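Local coordinates for type III chaperone protein ShcA (PDB 4G6T) that probably acts as a type III secretion chaperone of the CesT family, binding a bacterial effector protein before its export, at residues A[50-55]-A[101-106]. Sequence-based numbering, arbitrary orientation.
Sequences ARERLL and IPREKL
The carboxylate of E52 and the guanidinium of R103 meet with their planes 90° apart. OE1 of E52 approaches NE of R103 at a long 3.9 Å but stands off the guanidinium plane, where none of the N-H bonds is aimed, leaving an electrostatic attraction; NH1 of R103 is spent on the backbone oxygen of S5. The other guanidinium, that of R53, carries CD2 of L55 on one face, offset toward the rim, and turns from the contact to a salt bridge with D48, which pairs with both E52 and R53 in a G1 beta bulge.

The backbone does the main joining. L54 and I101 form a hydrogen-bonded antiparallel pair, N to O at 2.9 Å both ways, and R103 N extends the pairing by donating to E52 O. A water donates to the same oxygen and to E104 OE1, linking the loop before strand 53-59 to the 3-10 segment 103-105. P102, lacking an N-H, suits the non-hydrogen-bonded place opposite R53.

Branched, apolar L54 and I101 suit their buried face, covered by helix 108-127, while R103 and L106 pack on Y9 of helix 8-19. L54 holds CG anti to the backbone N (chi1 -177°), and its CD2 lies 3.9 Å from CD2 of L106.

Backbone bonds and leucine packing thus join two strands inside the sheet; R103 NE, buried without a hydrogen-bond partner, gets only charge from E52, perhaps weakened by nearby E104.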
# COMPACT_ATOMS: atom_id res chain seq x y z
N ALA A 50 15.67 -0.06 -4.41
CA ALA A 50 16.76 0.75 -4.94
C ALA A 50 16.84 2.08 -4.24
O ALA A 50 17.97 2.59 -3.98
CB ALA A 50 16.60 0.91 -6.43
N ARG A 51 15.70 2.67 -3.90
CA ARG A 51 15.67 3.95 -3.24
C ARG A 51 15.43 3.88 -1.75
O ARG A 51 15.25 4.89 -1.09
CB ARG A 51 14.64 4.88 -3.94
CG ARG A 51 14.76 4.94 -5.46
CD ARG A 51 13.83 5.96 -6.10
NE ARG A 51 13.87 5.98 -7.58
CZ ARG A 51 13.25 5.12 -8.39
NH1 ARG A 51 12.50 4.13 -7.92
NH2 ARG A 51 13.39 5.24 -9.72
N GLU A 52 15.45 2.66 -1.19
CA GLU A 52 15.40 2.46 0.24
C GLU A 52 14.20 3.18 0.85
O GLU A 52 14.27 3.88 1.79
CB GLU A 52 16.73 2.85 0.91
CG GLU A 52 17.86 1.99 0.39
CD GLU A 52 19.20 2.29 1.09
OE1 GLU A 52 19.30 2.15 2.33
OE2 GLU A 52 20.16 2.65 0.37
N ARG A 53 13.02 2.82 0.34
CA ARG A 53 11.82 3.42 0.88
C ARG A 53 10.62 2.47 0.68
O ARG A 53 10.62 1.68 -0.28
CB ARG A 53 11.50 4.82 0.19
CG ARG A 53 11.43 4.75 -1.32
CD ARG A 53 11.19 6.10 -2.05
NE ARG A 53 10.86 5.82 -3.41
CZ ARG A 53 10.03 6.55 -4.18
NH1 ARG A 53 9.45 7.64 -3.68
NH2 ARG A 53 9.75 6.10 -5.35
N LEU A 54 9.64 2.63 1.53
CA LEU A 54 8.36 1.92 1.39
C LEU A 54 7.33 2.93 0.94
O LEU A 54 7.20 4.00 1.55
CB LEU A 54 8.00 1.33 2.72
CG LEU A 54 6.70 0.46 2.73
CD1 LEU A 54 6.86 -0.82 1.88
CD2 LEU A 54 6.22 0.16 4.16
N LEU A 55 6.57 2.57 -0.07
CA LEU A 55 5.48 3.44 -0.55
C LEU A 55 4.15 2.92 -0.10
O LEU A 55 3.92 1.71 -0.21
CB LEU A 55 5.51 3.56 -2.03
CG LEU A 55 6.83 4.12 -2.61
CD1 LEU A 55 6.98 3.82 -4.07
CD2 LEU A 55 6.89 5.58 -2.24
N ILE A 101 7.87 6.38 3.06
CA ILE A 101 8.56 6.29 4.36
C ILE A 101 9.98 5.74 4.07
O ILE A 101 10.16 4.63 3.56
CB ILE A 101 7.86 5.37 5.38
CG1 ILE A 101 6.36 5.66 5.54
CG2 ILE A 101 8.62 5.48 6.71
CD1 ILE A 101 5.61 4.60 6.35
N PRO A 102 11.02 6.54 4.35
CA PRO A 102 12.37 5.99 4.15
C PRO A 102 12.62 4.83 5.09
O PRO A 102 12.10 4.80 6.20
CB PRO A 102 13.28 7.15 4.51
CG PRO A 102 12.44 8.34 4.62
CD PRO A 102 11.01 7.93 4.89
N ARG A 103 13.43 3.89 4.59
CA ARG A 103 13.73 2.65 5.35
C ARG A 103 14.19 2.99 6.77
O ARG A 103 13.74 2.33 7.73
CB ARG A 103 14.76 1.79 4.61
CG ARG A 103 15.15 0.46 5.31
CD ARG A 103 16.68 0.13 5.17
NE ARG A 103 17.02 -0.52 3.92
CZ ARG A 103 17.37 -1.81 3.76
NH1 ARG A 103 17.48 -2.66 4.80
NH2 ARG A 103 17.66 -2.27 2.54
N GLU A 104 15.07 3.99 6.91
CA GLU A 104 15.55 4.51 8.21
C GLU A 104 14.48 4.89 9.22
O GLU A 104 14.72 4.96 10.40
CB GLU A 104 16.41 5.79 7.97
CG GLU A 104 17.70 5.62 7.16
CD GLU A 104 17.58 5.62 5.61
OE1 GLU A 104 16.45 5.62 5.02
OE2 GLU A 104 18.65 5.58 4.94
N LYS A 105 13.29 5.27 8.75
CA LYS A 105 12.22 5.70 9.61
C LYS A 105 11.12 4.67 9.83
O LYS A 105 10.18 4.94 10.56
CB LYS A 105 11.58 6.96 9.01
CG LYS A 105 12.48 8.19 9.14
CD LYS A 105 12.10 9.35 8.22
CE LYS A 105 13.25 10.35 8.01
NZ LYS A 105 14.62 9.77 7.71
N LEU A 106 11.23 3.51 9.22
CA LEU A 106 10.18 2.52 9.32
C LEU A 106 10.14 1.88 10.68
O LEU A 106 11.19 1.59 11.32
CB LEU A 106 10.34 1.42 8.29
CG LEU A 106 10.05 1.73 6.84
CD1 LEU A 106 10.55 0.65 5.86
CD2 LEU A 106 8.52 1.89 6.77
O HOH W 1 15.89 6.06 2.42